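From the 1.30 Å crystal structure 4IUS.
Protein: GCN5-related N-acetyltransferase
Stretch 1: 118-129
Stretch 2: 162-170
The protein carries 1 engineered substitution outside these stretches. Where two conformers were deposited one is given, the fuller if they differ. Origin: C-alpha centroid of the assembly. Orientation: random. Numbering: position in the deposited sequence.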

ATOM      1  N   GLU A 118     -17.596  16.860   6.764  1.00 13.82           N
ATOM      2  CA  GLU A 118     -17.458  18.262   7.130  1.00 13.34           C
ATOM      3  C   GLU A 118     -16.245  18.439   8.027  1.00 12.33           C
ATOM      4  O   GLU A 118     -15.979  17.617   8.904  1.00 15.86           O
ATOM      5  CB  GLU A 118     -18.742  18.700   7.865  1.00 19.36           C
ATOM      6  CG  GLU A 118     -18.729  20.113   8.428  1.00 20.12           C
ATOM      7  CD  GLU A 118     -20.043  20.588   9.029  1.00 30.01           C
ATOM      8  OE1 GLU A 118     -21.012  19.799   9.094  1.00 40.78           O
ATOM      9  OE2 GLU A 118     -20.088  21.786   9.419  1.00 41.94           O
ATOM     10  N   PHE A 119     -15.529  19.540   7.823  1.00 10.95           N
ATOM     11  CA  PHE A 119     -14.357  19.855   8.632  1.00 11.99           C
ATOM     12  C   PHE A 119     -14.791  20.641   9.881  1.00 12.78           C
ATOM     13  O   PHE A 119     -15.557  21.611   9.745  1.00 16.59           O
ATOM     14  CB  PHE A 119     -13.374  20.701   7.821  1.00 12.37           C
ATOM     15  CG  PHE A 119     -12.491  19.911   6.874  1.00 10.85           C
ATOM     16  CD1 PHE A 119     -12.972  18.896   6.070  1.00 11.69           C
ATOM     17  CD2 PHE A 119     -11.148  20.145   6.888  1.00 10.62           C
ATOM     18  CE1 PHE A 119     -12.107  18.210   5.243  1.00 12.14           C
ATOM     19  CE2 PHE A 119     -10.281  19.441   6.084  1.00 11.81           C
ATOM     20  CZ  PHE A 119     -10.762  18.488   5.264  1.00 10.35           C
ATOM     21  N   PRO A 120     -14.311  20.253  11.090  1.00 13.65           N
ATOM     22  CA  PRO A 120     -14.612  21.024  12.281  1.00 17.39           C
ATOM     23  C   PRO A 120     -14.006  22.426  12.239  1.00 14.50           C
ATOM     24  O   PRO A 120     -13.140  22.721  11.426  1.00 13.70           O
ATOM     25  CB  PRO A 120     -13.995  20.210  13.408  1.00 22.73           C
ATOM     26  CG  PRO A 120     -13.704  18.889  12.855  1.00 22.95           C
ATOM     27  CD  PRO A 120     -13.540  19.040  11.392  1.00 14.15           C
ATOM     28  N   ALA A 121     -14.448  23.277  13.150  1.00 17.80           N
ATOM     29  CA  ALA A 121     -13.909  24.633  13.260  1.00 16.88           C
ATOM     30  C   ALA A 121     -12.385  24.585  13.464  1.00 15.37           C
ATOM     31  O   ALA A 121     -11.875  23.765  14.227  1.00 18.40           O
ATOM     32  CB  ALA A 121     -14.572  25.384  14.430  1.00 20.05           C
ATOM     33  N   GLY A 122     -11.680  25.456  12.755  1.00 14.72           N
ATOM     34  CA  GLY A 122     -10.220  25.549  12.872  1.00 13.91           C
ATOM     35  C   GLY A 122      -9.444  24.601  11.992  1.00 11.17           C
ATOM     36  O   GLY A 122      -8.217  24.706  11.933  1.00 12.57           O
ATOM     37  N   VAL A 123     -10.136  23.672  11.329  1.00 10.92           N
ATOM     38  CA  VAL A 123      -9.470  22.600  10.602  1.00  9.23           C
ATOM     39  C   VAL A 123      -9.507  22.916   9.100  1.00  8.60           C
ATOM     40  O   VAL A 123     -10.556  23.248   8.544  1.00  9.82           O
ATOM     41  CB  VAL A 123     -10.087  21.213  10.905  1.00 10.85           C
ATOM     42  CG1 VAL A 123      -9.338  20.111  10.185  1.00 10.95           C
ATOM     43  CG2 VAL A 123     -10.115  20.924  12.392  1.00 14.87           C
ATOM     44  N   THR A 124      -8.345  22.826   8.452  1.00  8.90           N
ATOM     45  CA  THR A 124      -8.221  23.104   7.035  1.00  8.40           C
ATOM     46  C   THR A 124      -7.386  21.978   6.403  1.00  7.98           C
ATOM     47  O   THR A 124      -6.782  21.168   7.106  1.00  8.25           O
ATOM     48  CB  THR A 124      -7.564  24.489   6.811  1.00  9.52           C
ATOM     49  OG1 THR A 124      -6.223  24.483   7.352  1.00 10.60           O
ATOM     50  CG2 THR A 124      -8.366  25.638   7.448  1.00 10.95           C
ATOM     51  N   ALA A 125      -7.301  21.968   5.095  1.00  8.07           N
ATOM     52  CA  ALA A 125      -6.506  20.992   4.369  1.00  7.58           C
ATOM     53  C   ALA A 125      -5.717  21.656   3.266  1.00  7.49           C
ATOM     54  O   ALA A 125      -6.187  22.628   2.677  1.00  8.95           O
ATOM     55  CB  ALA A 125      -7.373  19.927   3.737  1.00  9.50           C
ATOM     56  N   ALA A 126      -4.552  21.101   2.974  1.00  7.96           N
ATOM     57  CA  ALA A 126      -3.752  21.552   1.868  1.00  8.71           C
ATOM     58  C   ALA A 126      -2.957  20.380   1.302  1.00  8.27           C
ATOM     59  O   ALA A 126      -2.343  19.619   2.037  1.00 10.15           O
ATOM     60  CB  ALA A 126      -2.773  22.639   2.330  1.00 12.48           C
ATOM     61  N   VAL A 127      -2.862  20.284  -0.016  1.00  7.63           N
ATOM     62  CA  VAL A 127      -1.989  19.345  -0.676  0.60  7.62           C
ATOM     63  C   VAL A 127      -0.531  19.708  -0.349  1.00  7.85           C
ATOM     64  O   VAL A 127      -0.154  20.881  -0.313  1.00  9.77           O
ATOM     65  CB  VAL A 127      -2.222  19.378  -2.198  0.60  8.60           C
ATOM     66  CG1 VAL A 127      -1.660  20.664  -2.799  0.60  9.87           C
ATOM     67  CG2 VAL A 127      -1.631  18.146  -2.864  0.60  9.76           C
ATOM     68  N   VAL A 128       0.309  18.706  -0.134  1.00  6.99           N
ATOM     69  CA  VAL A 128       1.742  18.908   0.069  1.00  6.41           C
ATOM     70  C   VAL A 128       2.362  19.477  -1.204  1.00  6.65           C
ATOM     71  O   VAL A 128       2.149  18.944  -2.291  1.00  8.12           O
ATOM     72  CB  VAL A 128       2.430  17.590   0.443  1.00  6.68           C
ATOM     73  CG1 VAL A 128       3.923  17.673   0.313  1.00  8.04           C
ATOM     74  CG2 VAL A 128       2.037  17.202   1.841  1.00  8.12           C
ATOM     75  N   ALA A 129       3.087  20.591  -1.066  1.00  7.79           N
ATOM     76  CA  ALA A 129       3.632  21.344  -2.186  1.00  7.95           C
ATOM     77  C   ALA A 129       5.088  21.740  -1.970  1.00  8.26           C
ATOM     78  O   ALA A 129       5.590  22.634  -2.668  1.00  9.79           O
ATOM     79  CB  ALA A 129       2.766  22.559  -2.436  1.00 11.33           C
ATOM     80  N   GLY A 162       1.255  11.805  -4.258  1.00  8.06           N
ATOM     81  CA  GLY A 162       1.200  13.016  -3.501  1.00  8.39           C
ATOM     82  C   GLY A 162       0.786  12.773  -2.068  1.00  6.80           C
ATOM     83  O   GLY A 162       0.590  11.650  -1.651  1.00  8.27           O
ATOM     84  N   ALA A 163       0.649  13.858  -1.329  1.00  7.12           N
ATOM     85  CA  ALA A 163       0.237  13.780   0.051  1.00  6.59           C
ATOM     86  C   ALA A 163      -0.548  15.023   0.418  1.00  6.29           C
ATOM     87  O   ALA A 163      -0.502  16.015  -0.296  1.00  7.29           O
ATOM     88  CB  ALA A 163       1.418  13.536   0.996  1.00  8.18           C
ATOM     89  N   VAL A 164      -1.198  14.967   1.577  1.00  6.51           N
ATOM     90  CA  VAL A 164      -1.981  16.089   2.101  1.00  6.40           C
ATOM     91  C   VAL A 164      -1.646  16.288   3.582  1.00  6.01           C
ATOM     92  O   VAL A 164      -1.263  15.343   4.260  1.00  7.44           O
ATOM     93  CB  VAL A 164      -3.512  15.877   1.905  1.00  6.73           C
ATOM     94  CG1 VAL A 164      -3.821  15.563   0.444  1.00  9.02           C
ATOM     95  CG2 VAL A 164      -4.080  14.847   2.873  1.00  8.55           C
ATOM     96  N   LEU A 165      -1.819  17.514   4.030  1.00  6.00           N
ATOM     97  CA  LEU A 165      -1.782  17.837   5.444  1.00  6.73           C
ATOM     98  C   LEU A 165      -3.110  18.430   5.850  1.00  6.40           C
ATOM     99  O   LEU A 165      -3.647  19.337   5.196  1.00  7.46           O
ATOM    100  CB  LEU A 165      -0.652  18.856   5.715  1.00  6.86           C
ATOM    101  CG  LEU A 165       0.770  18.293   5.526  1.00  7.51           C
ATOM    102  CD1 LEU A 165       1.801  19.415   5.616  1.00  9.73           C
ATOM    103  CD2 LEU A 165       1.099  17.179   6.524  1.00  9.84           C
ATOM    104  N   ILE A 166      -3.609  17.937   6.973  1.00  6.56           N
ATOM    105  CA  ILE A 166      -4.751  18.507   7.674  1.00  6.80           C
ATOM    106  C   ILE A 166      -4.168  19.375   8.783  1.00  7.19           C
ATOM    107  O   ILE A 166      -3.297  18.906   9.545  1.00  8.86           O
ATOM    108  CB  ILE A 166      -5.657  17.417   8.270  1.00  8.02           C
ATOM    109  CG1 ILE A 166      -6.171  16.473   7.224  1.00  9.97           C
ATOM    110  CG2 ILE A 166      -6.768  18.006   9.124  1.00  9.90           C
ATOM    111  CD1 ILE A 166      -7.009  17.119   6.189  1.00 11.62           C
ATOM    112  N   ARG A 167      -4.604  20.629   8.862  1.00  7.76           N
ATOM    113  CA  ARG A 167      -4.071  21.582   9.815  0.70  8.32           C
ATOM    114  C   ARG A 167      -5.134  22.006  10.792  1.00  7.86           C
ATOM    115  O   ARG A 167      -6.301  22.143  10.435  1.00  9.73           O
ATOM    116  CB  ARG A 167      -3.537  22.784   9.081  0.70  9.46           C
ATOM    117  CG  ARG A 167      -2.602  22.424   7.918  0.70  9.97           C
ATOM    118  CD  ARG A 167      -3.189  22.743   6.551  0.70 11.31           C
ATOM    119  NE  ARG A 167      -3.459  24.177   6.546  0.70 12.49           N
ATOM    120  CZ  ARG A 167      -2.527  25.113   6.422  0.70 14.15           C
ATOM    121  NH1 ARG A 167      -2.826  26.407   6.604  0.70 17.81           N
ATOM    122  NH2 ARG A 167      -1.288  24.764   6.090  0.70 14.57           N
HETATM  123  N   MSE A 168      -4.709  22.223  12.015  1.00  9.28           N
HETATM  124  CA  MSE A 168      -5.543  22.798  13.043  0.60 10.06           C
HETATM  125  C   MSE A 168      -4.939  24.153  13.422  1.00 10.31           C
HETATM  126  O   MSE A 168      -3.759  24.217  13.824  1.00 10.08           O
HETATM  127  CB  MSE A 168      -5.600  21.839  14.232  0.60 12.11           C
HETATM  128  CG  MSE A 168      -6.411  22.335  15.403  0.60 14.87           C
HETATM  129 SE   MSE A 168      -8.308  22.535  15.102  0.39 18.26          SE
HETATM  130  CE  MSE A 168      -8.808  20.680  15.402  0.60 24.93           C
ATOM    131  N   ASP A 169      -5.703  25.205  13.240  1.00 10.93           N
ATOM    132  CA  ASP A 169      -5.205  26.548  13.470  1.00 11.59           C
ATOM    133  C   ASP A 169      -3.841  26.728  12.773  1.00 11.41           C
ATOM    134  O   ASP A 169      -2.929  27.366  13.308  1.00 12.76           O
ATOM    135  CB  ASP A 169      -5.145  26.851  14.969  1.00 12.97           C
ATOM    136  CG  ASP A 169      -6.496  26.820  15.616  1.00 15.92           C
ATOM    137  OD1 ASP A 169      -7.487  27.255  14.973  1.00 20.26           O
ATOM    138  OD2 ASP A 169      -6.559  26.359  16.749  1.00 20.78           O
ATOM    139  N   GLY A 170      -3.747  26.225  11.534  1.00 11.80           N
ATOM    140  CA  GLY A 170      -2.564  26.457  10.711  1.00 11.87           C
ATOM    141  C   GLY A 170      -1.367  25.529  10.923  1.00 12.29           C
ATOM    142  O   GLY A 170      -0.362  25.617  10.236  1.00 16.74           O
TER
HETATM  143  O   HOH W   1      -6.111  25.352   9.990  1.00 13.89           O
HETATM  144  O   HOH W   2       1.940  16.177  -2.844  1.00  9.68           O

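On the face that carries Val-123, Ala-125, Val-127, Val-164, Ile-166 and Met-168, the apolar centre forms around Ile-166. Its side chain (chi1 m, chi2 m) brings CD1 nearer the first stretch: Ile-166 CD1 lies 3.7 Å from Ala-125 CB and 4.0 Å from Phe-119 CE2, meeting the Phe-119 ring obliquely, while Ile-166 CG2 packs 3.5 Å from Val-123 CG1. The single methyl of Ala-125 is small enough to leave the isoleucine terminus lying over it, and Phe-119, in the loop before the strand with chi1 m, also packs against Ile-166 CD1. Val-123, buried with chi1 t, uses both branches: CG1 faces Ile-166, and CG2 touches Met-168 CE at 3.3 Å. Met-168 is selenomethionine, whose flexible chain (t, p, p) curls to make this contact and leaves SE 3.9 Å from Ala-121 O.

A second apolar cluster closes the far end of the ladder. Val-128, just past its strand and buried with chi1 t, directs CG2 to Ala-163 CB at 3.8 Å and to Leu-165 CG at 4.0 Å; a compact branched side chain fills this space, and the small Ala-163 lets it come close.

Between these clusters two neighbouring antiparallel strands, 123-127 and 162-168, lie side by side with their axes 4.6 Å apart at closest approach, and together the stretches bury 670 Å² of surface. The backbones bond in the alternating antiparallel pattern. Thr-124 and Arg-167 form one hydrogen-bonded pair, Thr-124 N to Arg-167 O at 2.9 Å and Arg-167 N to Thr-124 O at 2.8 Å; Ala-126 and Leu-165 form the next, Ala-126 N to Leu-165 O at 3.0 Å and Leu-165 N to Ala-126 O at 2.9 Å. Single bonds extend the ladder at its ends, Val-128 N to Ala-163 O at 2.8 Å and Asp-169 N to Gly-122 O at 2.9 Å. In the non-hydrogen-bonded pairs the chains draw closer, and CA-H...O contacts such as Val-123 CA to Arg-167 O, 3.2 Å, add to the zipper.

The opposite face, bearing Thr-124 and Arg-167, is more polar. Arg-167 folds across its strand partner so that NE donates to Thr-124 OG1 at 2.9 Å, near the guanidinium plane, with its CD 4.2 Å from Ala-126 CB. Thr-124, chi1 p, suits this exposed place because its hydroxyl also bonds water 1, 2.8 Å from OG1. That water donates to Gly-122 O at 2.9 Å and accepts from Gly-170 N at 3.0 Å, linking the start of the first strand to the residues just beyond the second. Water 2 bridges the other end, donating to Val-128 O at 2.8 Å and accepting from Ala-163 N at 3.1 Å.

A type II turn from Pro-120 to Val-123, closed by Val-123 N to Pro-120 O at 3.2 Å, leads into the strand. Gly-122 has phi/psi 86/-8, where a CB would jam against the preceding carbonyl and crowd Asp-169 OD1 and Met-168 SE.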